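Local coordinates for protein amidase, hydantoinase/carbamoylase family (Burkholderia ambifaria, PDB 5TP4) that probably hydrolyses N-carbamoyl-L-amino acids or related non-peptide carbon-nitrogen bonds, as a zinc-dependent amidase of the peptidase M20 family, at residues L12-G17 against G404-L409; R19-L24 against A396-V401; Q56-A61 against A110-V115; I123-P128 against A414-A419; T210-V215 against F353-E358. All coordinates share one frame; numbering follows the deposited sequence.

Overall arrangement
From the N terminus, residues 12-17 are met by helix 398-416 in interaction 1, which closes a loop of nearly the whole chain. Helix 17-28 follows and meets the start of the same long helix in interaction 2, a slightly shorter loop lying within the first. Inside both falls interaction 3, a local closure between helices 45-60 and 105-121. Interaction 4 opens just after helix 105-121 and ends beyond helix 398-416, so it crosses interactions 1 and 2. Interaction 5 pairs strands 212-229 and 357-362 and lies within the spans of 1, 2 and 4, in series with 3. Helix 398-416 serves interactions 1, 2 and 4, tying both chain ends to the helices and strands between them.

Interaction 1: L12-G17 against G404-L409; sequences LLEIDG and GTNVLL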
# COMPACT_ATOMS: atom_id res chain seq x y z
N LEU B 12 -18.95 -39.29 -33.10
CA LEU B 12 -17.90 -39.15 -32.08
C LEU B 12 -16.51 -39.21 -32.71
O LEU B 12 -15.62 -39.93 -32.25
CB LEU B 12 -18.05 -40.19 -30.98
CG LEU B 12 -19.33 -40.14 -30.13
CD1 LEU B 12 -19.26 -41.11 -28.96
CD2 LEU B 12 -19.62 -38.70 -29.65
N LEU B 13 -16.34 -38.47 -33.80
CA LEU B 13 -15.02 -38.33 -34.40
C LEU B 13 -14.07 -37.73 -33.38
O LEU B 13 -14.37 -36.68 -32.80
CB LEU B 13 -15.11 -37.43 -35.64
CG LEU B 13 -13.82 -37.24 -36.43
CD1 LEU B 13 -13.41 -38.55 -37.11
CD2 LEU B 13 -14.03 -36.12 -37.45
N GLU B 14 -12.91 -38.38 -33.16
CA GLU B 14 -11.96 -37.95 -32.14
C GLU B 14 -10.62 -37.56 -32.76
O GLU B 14 -10.25 -38.02 -33.84
CB GLU B 14 -11.70 -39.06 -31.13
CG GLU B 14 -12.91 -39.40 -30.32
CD GLU B 14 -12.60 -40.37 -29.20
OE1 GLU B 14 -11.44 -40.80 -29.07
OE2 GLU B 14 -13.54 -40.70 -28.44
N ILE B 15 -9.89 -36.70 -32.04
CA ILE B 15 -8.53 -36.32 -32.45
C ILE B 15 -7.49 -37.34 -32.00
O ILE B 15 -7.79 -38.34 -31.32
CB ILE B 15 -8.15 -34.94 -31.90
CG1 ILE B 15 -8.05 -35.01 -30.37
CG2 ILE B 15 -9.18 -33.89 -32.40
CD1 ILE B 15 -7.01 -34.05 -29.80
N ASP B 16 -6.24 -37.08 -32.38
CA ASP B 16 -5.08 -37.84 -31.91
C ASP B 16 -4.52 -37.05 -30.73
O ASP B 16 -3.76 -36.11 -30.90
CB ASP B 16 -4.05 -38.01 -33.02
CG ASP B 16 -2.90 -38.92 -32.62
OD1 ASP B 16 -2.58 -39.03 -31.41
OD2 ASP B 16 -2.30 -39.50 -33.54
N GLY B 17 -4.90 -37.44 -29.51
CA GLY B 17 -4.57 -36.61 -28.37
C GLY B 17 -3.09 -36.61 -28.08
O GLY B 17 -2.53 -35.58 -27.70
N GLY B 404 -11.17 -31.42 -24.70
CA GLY B 404 -11.55 -30.10 -25.18
C GLY B 404 -11.42 -29.98 -26.69
O GLY B 404 -12.25 -29.32 -27.34
N THR B 405 -10.39 -30.60 -27.27
CA THR B 405 -10.21 -30.54 -28.71
C THR B 405 -11.22 -31.42 -29.45
O THR B 405 -11.64 -31.06 -30.56
CB THR B 405 -8.78 -30.91 -29.08
OG1 THR B 405 -7.90 -30.16 -28.23
CG2 THR B 405 -8.44 -30.55 -30.53
N ASN B 406 -11.62 -32.55 -28.87
CA ASN B 406 -12.74 -33.31 -29.43
C ASN B 406 -14.00 -32.46 -29.52
O ASN B 406 -14.74 -32.53 -30.50
CB ASN B 406 -13.01 -34.56 -28.61
CG ASN B 406 -11.96 -35.63 -28.83
OD1 ASN B 406 -11.26 -35.63 -29.85
ND2 ASN B 406 -11.88 -36.57 -27.89
N VAL B 407 -14.25 -31.64 -28.48
CA VAL B 407 -15.42 -30.77 -28.51
C VAL B 407 -15.24 -29.69 -29.57
O VAL B 407 -16.16 -29.40 -30.35
CB VAL B 407 -15.67 -30.16 -27.12
CG1 VAL B 407 -16.69 -29.00 -27.22
CG2 VAL B 407 -16.20 -31.25 -26.17
N LEU B 408 -14.06 -29.07 -29.61
CA LEU B 408 -13.79 -28.05 -30.63
C LEU B 408 -13.99 -28.62 -32.02
O LEU B 408 -14.64 -28.01 -32.88
CB LEU B 408 -12.36 -27.54 -30.48
CG LEU B 408 -11.91 -26.48 -31.52
CD1 LEU B 408 -12.73 -25.18 -31.29
CD2 LEU B 408 -10.42 -26.22 -31.40
N LEU B 409 -13.44 -29.81 -32.26
CA LEU B 409 -13.53 -30.43 -33.57
C LEU B 409 -14.97 -30.61 -33.99
O LEU B 409 -15.33 -30.35 -35.15
CB LEU B 409 -12.84 -31.80 -33.53
CG LEU B 409 -13.12 -32.78 -34.66
CD1 LEU B 409 -12.46 -32.29 -35.98
CD2 LEU B 409 -12.56 -34.16 -34.27
O HOH W 1 -9.70 -38.86 -28.26
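Ile15 and Asn406 make the one direct hydrogen bond between the extended 12-17 segment and helix 404-409. Ile15 N donates its N-H to Asn406 OD1 at 2.8 Å, almost straight at 169° and in the plane of the amide carbonyl. Asparagine suits the place because its short amide can accept from a passing backbone and still donate. The second branch, Asn406 ND2, donates a hydrogen bond to a water at 3.2 Å, and that water donates to Glu14 OE1 at 2.7 Å. Glu14, exposed, reaches it with an extended chain.

The apolar contacts flank this polar grip. Leu409 CD2 is shared: it lies 4.0 Å from Leu13 CG, whose side chain crosses it at about a right angle, and 3.9 Å from Ile15 CG2. Ile15 holds CG1 between its own backbone N and carbonyl carbon (chi1 66°), which brings CG1 to 3.3 Å from Asn406 OD1. At the tip of Ile15, CD1 rests on Thr405 CB at 3.7 Å, while Thr405 OG1 is bonded to Val401 O within its own helix.

An extended N-terminal segment is thus laid across helix 398-416 of the M20 zinc-binding domain, just before Asp16 caps helix 17-28. Tyr355 OH also bonds Asn406 ND2, and Asn410 ND2 bonds Leu13 O. Ile15 and Leu409 reach helix 105-121, Phe353 touches Glu14 and Asn406, and Leu20 of helix 17-28 covers Ile15 and Thr405.

Interaction 2: R19-L24 against A396-V401; sequences RLWRSL and ALPDDV. With EDO (1,2-ethanediol), chain V.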
# COMPACT_ATOMS: atom_id res chain seq x y z
N ARG B 19 -0.72 -36.86 -30.33
CA ARG B 19 -0.09 -36.02 -31.34
C ARG B 19 -0.21 -34.56 -30.96
O ARG B 19 0.76 -33.80 -31.07
CB ARG B 19 -0.72 -36.29 -32.72
CG ARG B 19 -0.06 -35.50 -33.88
CD ARG B 19 -0.61 -36.01 -35.21
NE ARG B 19 -2.07 -35.85 -35.28
CZ ARG B 19 -2.84 -36.47 -36.18
NH1 ARG B 19 -2.28 -37.29 -37.08
NH2 ARG B 19 -4.17 -36.28 -36.18
N LEU B 20 -1.37 -34.16 -30.45
CA LEU B 20 -1.55 -32.77 -30.01
C LEU B 20 -0.66 -32.47 -28.80
O LEU B 20 -0.03 -31.40 -28.74
CB LEU B 20 -3.04 -32.53 -29.68
CG LEU B 20 -3.42 -31.20 -29.01
CD1 LEU B 20 -2.88 -29.97 -29.74
CD2 LEU B 20 -4.92 -31.07 -28.89
N TRP B 21 -0.55 -33.41 -27.86
CA TRP B 21 0.29 -33.19 -26.68
C TRP B 21 1.75 -33.02 -27.09
O TRP B 21 2.44 -32.14 -26.56
CB TRP B 21 0.12 -34.36 -25.69
CG TRP B 21 0.87 -34.19 -24.40
CD1 TRP B 21 2.08 -34.72 -24.08
CD2 TRP B 21 0.43 -33.44 -23.26
NE1 TRP B 21 2.43 -34.34 -22.80
CE2 TRP B 21 1.44 -33.55 -22.28
CE3 TRP B 21 -0.70 -32.66 -22.98
CZ2 TRP B 21 1.33 -32.95 -21.02
CZ3 TRP B 21 -0.80 -32.05 -21.73
CH2 TRP B 21 0.21 -32.20 -20.77
N ARG B 22 2.21 -33.81 -28.05
CA ARG B 22 3.57 -33.67 -28.57
C ARG B 22 3.77 -32.32 -29.26
O ARG B 22 4.84 -31.71 -29.13
CB ARG B 22 3.89 -34.82 -29.53
N SER B 23 2.76 -31.84 -29.99
CA SER B 23 2.94 -30.53 -30.63
C SER B 23 3.05 -29.43 -29.59
O SER B 23 3.82 -28.47 -29.76
CB SER B 23 1.79 -30.24 -31.61
OG SER B 23 0.57 -29.95 -30.94
N LEU B 24 2.30 -29.56 -28.50
CA LEU B 24 2.43 -28.61 -27.40
C LEU B 24 3.80 -28.68 -26.76
O LEU B 24 4.38 -27.65 -26.41
CB LEU B 24 1.34 -28.90 -26.37
CG LEU B 24 -0.00 -28.33 -26.84
CD1 LEU B 24 -1.13 -29.02 -26.11
CD2 LEU B 24 -0.01 -26.81 -26.62
N ALA B 396 -2.16 -28.04 -17.75
CA ALA B 396 -3.38 -28.72 -18.12
C ALA B 396 -3.05 -30.19 -18.28
O ALA B 396 -1.90 -30.55 -18.58
CB ALA B 396 -4.00 -28.20 -19.41
N LEU B 397 -4.03 -31.03 -18.06
CA LEU B 397 -3.80 -32.47 -18.13
C LEU B 397 -4.01 -32.98 -19.55
O LEU B 397 -4.84 -32.45 -20.28
CB LEU B 397 -4.77 -33.20 -17.19
CG LEU B 397 -4.65 -32.95 -15.70
CD1 LEU B 397 -5.78 -33.64 -14.96
CD2 LEU B 397 -3.30 -33.42 -15.23
N PRO B 398 -3.29 -34.04 -19.94
CA PRO B 398 -3.40 -34.50 -21.33
C PRO B 398 -4.80 -34.90 -21.74
O PRO B 398 -5.22 -34.56 -22.85
CB PRO B 398 -2.43 -35.70 -21.39
CG PRO B 398 -1.43 -35.44 -20.27
CD PRO B 398 -2.22 -34.73 -19.19
N ASP B 399 -5.54 -35.61 -20.88
CA ASP B 399 -6.90 -35.97 -21.27
C ASP B 399 -7.83 -34.77 -21.36
O ASP B 399 -8.82 -34.81 -22.09
CB ASP B 399 -7.45 -37.03 -20.31
CG ASP B 399 -6.78 -38.38 -20.47
OD1 ASP B 399 -5.97 -38.58 -21.40
OD2 ASP B 399 -7.07 -39.26 -19.63
N ASP B 400 -7.58 -33.68 -20.61
CA ASP B 400 -8.43 -32.50 -20.75
C ASP B 400 -8.12 -31.78 -22.06
O ASP B 400 -9.03 -31.32 -22.76
CB ASP B 400 -8.22 -31.57 -19.57
CG ASP B 400 -8.73 -32.15 -18.27
OD1 ASP B 400 -9.65 -33.00 -18.33
OD2 ASP B 400 -8.22 -31.77 -17.20
N VAL B 401 -6.83 -31.70 -22.40
CA VAL B 401 -6.42 -31.17 -23.69
C VAL B 401 -7.10 -31.95 -24.81
O VAL B 401 -7.68 -31.37 -25.74
CB VAL B 401 -4.88 -31.23 -23.82
CG1 VAL B 401 -4.45 -31.11 -25.28
CG2 VAL B 401 -4.23 -30.15 -22.93
C1 EDO V . 3.03 -28.84 -22.78
O1 EDO V . 3.87 -29.03 -21.64
C2 EDO V . 2.24 -30.12 -23.07
O2 EDO V . 3.09 -31.08 -23.71
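Pro398 sets CG over one face of the Trp21 indole. Pro398 CG lies 3.6 Å from the centroid of the six-membered ring and only 8° off its normal, a CH-pi contact. Trp21 CG stands anti to the backbone N (chi1 -176°), and the ring beyond it lies against the turn that begins helix 398-416. There the far corner of the indole, Trp21 CH2, comes 3.5 Å from Ala396 O, which lies at the ring edge in its plane. The face opposite Pro398 carries O2 of a 1,2-ethanediol, probably from the crystallisation liquor; this O2 donates to Trp21 O at 3.1 Å, and the diol is also bonded to Arg101.

The second bump is Val401. Its CG1 settles into the hollow between Leu20 and Leu24, one turn apart on helix 17-28: Val401 CG1 is 3.6 Å from Leu20 CD2 and 4.0 Å from Leu24 CD1. Val401 CG2 meets the indole edge instead, 4.1 Å from Trp21 CZ3. A branched residue thus serves both neighbours.

Proline directly after the N-cap residue Leu397 is a common way to start a helix. Helix 17-28 here packs on the N-terminal turn of helix 398-416 in the zinc-binding domain of an M20 hydrolase, with the Leu24 side chain about 12 Å from a bound zinc ion.

Interaction 3: Q56-A61 against A110-V115; sequences QWCRDA and AGLEVV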
# COMPACT_ATOMS: atom_id res chain seq x y z
N GLN B 56 4.99 -24.04 -40.62
CA GLN B 56 5.54 -25.22 -41.26
C GLN B 56 4.63 -26.42 -41.06
O GLN B 56 4.32 -27.16 -42.00
CB GLN B 56 6.94 -25.50 -40.71
CG GLN B 56 7.48 -26.83 -41.19
CD GLN B 56 7.86 -26.77 -42.66
OE1 GLN B 56 8.55 -25.85 -43.10
NE2 GLN B 56 7.39 -27.76 -43.42
N TRP B 57 4.19 -26.63 -39.81
CA TRP B 57 3.25 -27.71 -39.53
C TRP B 57 1.99 -27.58 -40.36
O TRP B 57 1.48 -28.58 -40.89
CB TRP B 57 2.89 -27.70 -38.05
CG TRP B 57 4.01 -28.17 -37.18
CD1 TRP B 57 5.10 -28.85 -37.56
CD2 TRP B 57 4.10 -28.00 -35.76
NE1 TRP B 57 5.90 -29.13 -36.46
CE2 TRP B 57 5.30 -28.60 -35.34
CE3 TRP B 57 3.29 -27.37 -34.80
CZ2 TRP B 57 5.70 -28.62 -34.00
CZ3 TRP B 57 3.68 -27.39 -33.48
CH2 TRP B 57 4.89 -28.00 -33.09
N CYS B 58 1.47 -26.36 -40.49
CA CYS B 58 0.25 -26.16 -41.27
C CYS B 58 0.45 -26.52 -42.72
O CYS B 58 -0.41 -27.18 -43.33
CB CYS B 58 -0.22 -24.71 -41.16
SG CYS B 58 -0.90 -24.31 -39.54
N ARG B 59 1.58 -26.09 -43.31
CA ARG B 59 1.85 -26.43 -44.70
C ARG B 59 2.04 -27.92 -44.87
O ARG B 59 1.62 -28.49 -45.89
CB ARG B 59 3.07 -25.65 -45.19
CG ARG B 59 2.85 -24.14 -45.23
CD ARG B 59 4.00 -23.46 -46.00
NE ARG B 59 4.07 -22.03 -45.69
CZ ARG B 59 4.85 -21.53 -44.74
NH1 ARG B 59 5.65 -22.34 -44.06
NH2 ARG B 59 4.84 -20.23 -44.50
N ASP B 60 2.67 -28.58 -43.89
CA ASP B 60 2.81 -30.04 -43.94
C ASP B 60 1.45 -30.73 -43.85
O ASP B 60 1.33 -31.87 -44.30
CB ASP B 60 3.70 -30.55 -42.79
CG ASP B 60 5.16 -30.11 -42.92
OD1 ASP B 60 5.62 -29.81 -44.06
OD2 ASP B 60 5.85 -30.07 -41.87
N ALA B 61 0.45 -30.06 -43.29
CA ALA B 61 -0.91 -30.57 -43.23
C ALA B 61 -1.74 -30.12 -44.43
O ALA B 61 -2.97 -30.22 -44.42
CB ALA B 61 -1.60 -30.11 -41.93
N ALA B 110 -4.70 -26.70 -31.08
CA ALA B 110 -5.95 -27.43 -31.22
C ALA B 110 -6.50 -27.29 -32.63
O ALA B 110 -6.94 -28.27 -33.23
CB ALA B 110 -6.98 -26.95 -30.19
N GLY B 111 -6.44 -26.09 -33.19
CA GLY B 111 -6.86 -25.93 -34.58
C GLY B 111 -6.04 -26.78 -35.52
O GLY B 111 -6.58 -27.42 -36.43
N LEU B 112 -4.72 -26.81 -35.34
CA LEU B 112 -3.89 -27.65 -36.19
C LEU B 112 -4.29 -29.12 -36.05
O LEU B 112 -4.37 -29.85 -37.03
CB LEU B 112 -2.41 -27.45 -35.86
CG LEU B 112 -1.42 -28.38 -36.58
CD1 LEU B 112 -1.41 -28.17 -38.10
CD2 LEU B 112 -0.01 -28.14 -36.00
N GLU B 113 -4.55 -29.56 -34.82
CA GLU B 113 -4.90 -30.97 -34.67
C GLU B 113 -6.26 -31.25 -35.30
O GLU B 113 -6.47 -32.33 -35.86
CB GLU B 113 -4.85 -31.38 -33.19
CG GLU B 113 -5.41 -32.79 -32.87
CD GLU B 113 -4.70 -33.90 -33.64
OE1 GLU B 113 -3.48 -33.75 -33.90
OE2 GLU B 113 -5.37 -34.92 -33.97
N VAL B 114 -7.20 -30.30 -35.22
CA VAL B 114 -8.45 -30.45 -35.95
C VAL B 114 -8.19 -30.74 -37.42
O VAL B 114 -8.75 -31.67 -38.00
CB VAL B 114 -9.33 -29.19 -35.76
CG1 VAL B 114 -10.48 -29.18 -36.77
CG2 VAL B 114 -9.88 -29.19 -34.33
N VAL B 115 -7.32 -29.96 -38.04
CA VAL B 115 -7.03 -30.16 -39.45
C VAL B 115 -6.34 -31.51 -39.68
O VAL B 115 -6.69 -32.24 -40.61
CB VAL B 115 -6.20 -29.00 -39.99
CG1 VAL B 115 -5.64 -29.33 -41.41
CG2 VAL B 115 -7.10 -27.73 -40.04
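Cys58 and Leu112 approach to 6.7 Å between their CA atoms and Ala61 and Val115 to 7.2 Å, so the last turn of helix 45-60 and the middle of helix 105-121 run side by side in the same general sense. They are neighbouring helices of the alpha/beta zinc-binding domain of the M20 fold, and both lean on its sheet, where Cys58 and Val115 touch strand 73-77.

Leu112 carries most of the contact. Its CG stands anti to the backbone N (chi1 174°), which carries CG toward helix 45-60. Leu112 CD2 presses on Trp57, 3.6 Å from Trp57 CB and equally close to Trp57 CE3 of the indole, with the two side chains crossing at about a right angle. Leu112 CD1 lies over the backbone, 4.0 Å from Trp57 O and 4.1 Å from Cys58 CA, and it is 4.2 Å from Cys58 SG. A forked leucine suits such a divided surface, and a small, weakly polar cysteine lets the buried backbone come near.

The indole goes on to pack against helix 17-28 and makes a cation-pi contact with Arg116, so Trp57 links three helices. Ala61 is the first residue after helix 45-60, and its carbonyl O is bonded by Asn119 ND2. The single methyl of Ala61 lets the backbones stay close: Ala61 CB meets Val115 CG1 at 4.1 Å.

Interaction 4: I123-P128 against A414-A419; sequences IVTDKP and ARAGVA
Asp126 and Lys127 donate to the carbonyls of Gly417 and Ala416, where helix 398-416 gives out. Over one face of the Gly417 carbonyl stands Asp126 N, 3.1 Å from Gly417 O and 67° out of the plane. At Ala416, by contrast, Lys127 N lies in the carbonyl plane, 3.0 Å from Ala416 O. Beyond them Ala419 N gives a shorter bond to Val124 O, 2.7 Å.

Gly417 suits the helix exit because its positive phi would jam a beta carbon against the preceding carbonyl, and such a carbon would also crowd Asp126 CB. Thr125 OG1 donates to Lys127 O at 2.6 Å, which holds the threonine side chain in its rotamer. A water joins Lys127 NZ to Arg415 O, while Arg415 NE itself pairs with Asp192. Ile123 CG2 touches Val418 CG1 at 4.1 Å.

Thr125 and Val418 form a non-hydrogen-bonded antiparallel pair, part of a small two-stranded antiparallel sheet, 124-125 with 418-420, which ties the C-terminal strand to the chain just after helix 105-121.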
# COMPACT_ATOMS: atom_id res chain seq x y z
N ILE B 123 -11.87 -36.04 -44.62
CA ILE B 123 -13.10 -35.24 -44.55
C ILE B 123 -12.86 -33.91 -45.26
O ILE B 123 -11.86 -33.22 -44.99
CB ILE B 123 -13.54 -35.01 -43.09
CG1 ILE B 123 -14.11 -36.30 -42.51
CG2 ILE B 123 -14.55 -33.85 -43.01
CD1 ILE B 123 -14.29 -36.23 -41.01
N VAL B 124 -13.77 -33.57 -46.16
CA VAL B 124 -13.81 -32.26 -46.79
C VAL B 124 -14.99 -31.50 -46.22
O VAL B 124 -16.11 -32.03 -46.18
CB VAL B 124 -13.92 -32.39 -48.32
CG1 VAL B 124 -14.01 -31.02 -48.95
CG2 VAL B 124 -12.72 -33.16 -48.85
N THR B 125 -14.75 -30.30 -45.73
CA THR B 125 -15.84 -29.53 -45.16
C THR B 125 -16.54 -28.77 -46.27
O THR B 125 -16.07 -28.69 -47.41
CB THR B 125 -15.35 -28.58 -44.06
OG1 THR B 125 -14.37 -27.68 -44.60
CG2 THR B 125 -14.66 -29.35 -42.90
N ASP B 126 -17.73 -28.26 -45.95
CA ASP B 126 -18.44 -27.40 -46.89
C ASP B 126 -17.85 -25.99 -46.85
O ASP B 126 -17.25 -25.52 -47.83
CB ASP B 126 -19.93 -27.40 -46.56
CG ASP B 126 -20.74 -26.59 -47.53
OD1 ASP B 126 -20.51 -26.75 -48.75
OD2 ASP B 126 -21.60 -25.81 -47.09
N LYS B 127 -18.00 -25.31 -45.72
CA LYS B 127 -17.33 -24.04 -45.54
C LYS B 127 -15.85 -24.29 -45.31
O LYS B 127 -15.47 -25.29 -44.69
CB LYS B 127 -17.90 -23.28 -44.36
CG LYS B 127 -19.38 -23.08 -44.44
CD LYS B 127 -19.80 -22.02 -43.46
CE LYS B 127 -21.02 -21.28 -43.99
NZ LYS B 127 -22.24 -22.08 -43.78
N PRO B 128 -14.99 -23.39 -45.78
CA PRO B 128 -13.56 -23.53 -45.48
C PRO B 128 -13.27 -23.34 -43.99
O PRO B 128 -14.04 -22.72 -43.25
CB PRO B 128 -12.92 -22.42 -46.31
CG PRO B 128 -14.04 -21.38 -46.46
CD PRO B 128 -15.29 -22.21 -46.61
N ALA B 414 -19.80 -29.26 -37.11
CA ALA B 414 -21.23 -28.98 -37.21
C ALA B 414 -21.45 -27.63 -37.89
O ALA B 414 -22.31 -27.51 -38.77
CB ALA B 414 -21.87 -29.01 -35.82
N ARG B 415 -20.62 -26.64 -37.56
CA ARG B 415 -20.79 -25.31 -38.13
C ARG B 415 -20.40 -25.29 -39.60
O ARG B 415 -21.12 -24.72 -40.44
CB ARG B 415 -19.97 -24.30 -37.33
CG ARG B 415 -20.18 -22.86 -37.78
CD ARG B 415 -21.60 -22.36 -37.45
NE ARG B 415 -21.72 -20.94 -37.75
CZ ARG B 415 -22.67 -20.13 -37.32
NH1 ARG B 415 -23.66 -20.57 -36.54
NH2 ARG B 415 -22.61 -18.84 -37.66
N ALA B 416 -19.28 -25.93 -39.93
CA ALA B 416 -18.76 -25.88 -41.29
C ALA B 416 -19.44 -26.85 -42.23
O ALA B 416 -19.41 -26.63 -43.44
CB ALA B 416 -17.26 -26.19 -41.27
N GLY B 417 -20.05 -27.91 -41.72
CA GLY B 417 -20.64 -28.91 -42.57
C GLY B 417 -19.61 -29.85 -43.16
O GLY B 417 -18.42 -29.56 -43.25
N VAL B 418 -20.08 -31.03 -43.53
CA VAL B 418 -19.23 -32.05 -44.13
C VAL B 418 -19.71 -32.27 -45.55
O VAL B 418 -20.89 -32.59 -45.76
CB VAL B 418 -19.25 -33.36 -43.31
CG1 VAL B 418 -18.44 -34.44 -44.01
CG2 VAL B 418 -18.72 -33.11 -41.94
N ALA B 419 -18.82 -32.06 -46.52
CA ALA B 419 -19.17 -32.24 -47.91
C ALA B 419 -18.98 -33.68 -48.35
O ALA B 419 -19.86 -34.26 -48.99
CB ALA B 419 -18.33 -31.30 -48.78
O HOH W 2 -22.32 -22.36 -40.89

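Interaction 5: T210-V215 against F353-E358; sequences TTIGIV and FGYTNE
Glu358 holds CG between its backbone N and carbonyl carbon (chi1 69°), and the extended chain beyond CG carries the carboxylate to Thr210, whose OG1 stands anti to its own carbonyl carbon (chi1 -50°). Thr210 OG1 donates to the anti lone pair of Glu358 OE2 at a short 2.5 Å. Thr356 OG1, placed by chi1 59°, accepts from Thr211 N at 2.9 Å and is also bonded with Gly209 O.

Alongside these bonds strands 212-229 and 357-362 of the large mixed sheet pair in parallel, Ile212 beside Asn357 and Gly213 beside Glu358. Ile212 N bonds Thr356 O at 3.0 Å, Glu358 N bonds Ile212 O at 3.1 Å, and Ile214 N bonds Glu358 O at 2.8 Å. Beta-branched Ile212 and Ile214 suit the extended chain. Ile212 CG1 meets Tyr355 CB at 3.9 Å, and Ile214 lies alongside Asn357, whose ND2 is fixed by Tyr355 O.

Asn208 ND2 bonds Glu358 OE2 as well. Two donors on one oxygen would favour the charged carboxylate and fix its orientation at the strand's start.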
# COMPACT_ATOMS: atom_id res chain seq x y z
N THR B 210 -15.04 -30.68 -13.86
CA THR B 210 -15.72 -30.44 -15.12
C THR B 210 -14.70 -30.41 -16.24
O THR B 210 -13.74 -29.63 -16.16
CB THR B 210 -16.48 -29.11 -15.10
OG1 THR B 210 -17.28 -29.04 -13.92
CG2 THR B 210 -17.35 -29.01 -16.30
N THR B 211 -14.90 -31.23 -17.26
CA THR B 211 -13.97 -31.28 -18.38
C THR B 211 -14.14 -30.11 -19.34
O THR B 211 -13.15 -29.55 -19.82
CB THR B 211 -14.13 -32.60 -19.13
OG1 THR B 211 -13.84 -33.67 -18.22
CG2 THR B 211 -13.16 -32.68 -20.31
N ILE B 212 -15.38 -29.72 -19.63
CA ILE B 212 -15.69 -28.75 -20.68
C ILE B 212 -16.37 -27.53 -20.08
O ILE B 212 -17.47 -27.63 -19.53
CB ILE B 212 -16.58 -29.35 -21.77
CG1 ILE B 212 -15.93 -30.62 -22.36
CG2 ILE B 212 -16.87 -28.27 -22.89
CD1 ILE B 212 -14.56 -30.35 -23.08
N GLY B 213 -15.73 -26.36 -20.21
CA GLY B 213 -16.42 -25.12 -19.89
C GLY B 213 -17.10 -24.60 -21.14
O GLY B 213 -16.43 -24.31 -22.14
N ILE B 214 -18.42 -24.52 -21.12
CA ILE B 214 -19.22 -23.96 -22.22
C ILE B 214 -19.24 -22.45 -21.99
O ILE B 214 -20.00 -21.95 -21.16
CB ILE B 214 -20.64 -24.55 -22.24
CG1 ILE B 214 -20.61 -26.06 -22.44
CG2 ILE B 214 -21.47 -23.91 -23.38
CD1 ILE B 214 -21.86 -26.76 -21.91
N VAL B 215 -18.39 -21.71 -22.70
CA VAL B 215 -18.15 -20.32 -22.31
C VAL B 215 -19.28 -19.45 -22.84
O VAL B 215 -19.61 -19.50 -24.03
CB VAL B 215 -16.78 -19.82 -22.80
CG1 VAL B 215 -16.51 -18.48 -22.20
CG2 VAL B 215 -15.66 -20.79 -22.40
N PHE B 353 -20.42 -36.59 -26.39
CA PHE B 353 -19.32 -37.38 -25.86
C PHE B 353 -19.54 -37.80 -24.41
O PHE B 353 -18.78 -38.65 -23.88
CB PHE B 353 -18.02 -36.56 -25.95
CG PHE B 353 -17.34 -36.65 -27.27
CD1 PHE B 353 -16.54 -37.73 -27.57
CD2 PHE B 353 -17.48 -35.64 -28.21
CE1 PHE B 353 -15.89 -37.81 -28.79
CE2 PHE B 353 -16.83 -35.70 -29.44
CZ PHE B 353 -16.04 -36.80 -29.73
N GLY B 354 -20.55 -37.26 -23.74
CA GLY B 354 -20.72 -37.59 -22.35
C GLY B 354 -19.71 -36.92 -21.44
O GLY B 354 -19.54 -37.36 -20.30
N TYR B 355 -19.03 -35.87 -21.91
CA TYR B 355 -18.07 -35.17 -21.07
C TYR B 355 -18.80 -34.30 -20.05
O TYR B 355 -19.85 -33.73 -20.35
CB TYR B 355 -17.17 -34.29 -21.90
CG TYR B 355 -16.31 -35.00 -22.91
CD1 TYR B 355 -15.88 -36.32 -22.72
CD2 TYR B 355 -15.91 -34.33 -24.07
CE1 TYR B 355 -15.05 -36.93 -23.67
CE2 TYR B 355 -15.10 -34.94 -25.02
CZ TYR B 355 -14.68 -36.23 -24.82
OH TYR B 355 -13.88 -36.83 -25.77
N THR B 356 -18.27 -34.25 -18.81
CA THR B 356 -18.85 -33.33 -17.84
C THR B 356 -18.67 -31.90 -18.35
O THR B 356 -17.69 -31.58 -19.02
CB THR B 356 -18.20 -33.51 -16.46
OG1 THR B 356 -16.79 -33.29 -16.55
CG2 THR B 356 -18.41 -34.92 -16.02
N ASN B 357 -19.67 -31.07 -18.10
CA ASN B 357 -19.70 -29.76 -18.74
C ASN B 357 -20.48 -28.79 -17.86
O ASN B 357 -21.41 -29.17 -17.15
CB ASN B 357 -20.32 -29.84 -20.15
CG ASN B 357 -21.77 -30.29 -20.13
OD1 ASN B 357 -22.68 -29.47 -20.04
ND2 ASN B 357 -22.01 -31.61 -20.20
N GLU B 358 -20.10 -27.51 -17.94
CA GLU B 358 -20.91 -26.49 -17.29
C GLU B 358 -20.74 -25.16 -18.02
O GLU B 358 -19.70 -24.89 -18.62
CB GLU B 358 -20.57 -26.32 -15.81
CG GLU B 358 -19.21 -25.71 -15.48
CD GLU B 358 -18.89 -25.78 -13.97
OE1 GLU B 358 -19.33 -24.87 -13.22
OE2 GLU B 358 -18.23 -26.75 -13.53
O HOH W 3 -15.68 -35.56 -18.65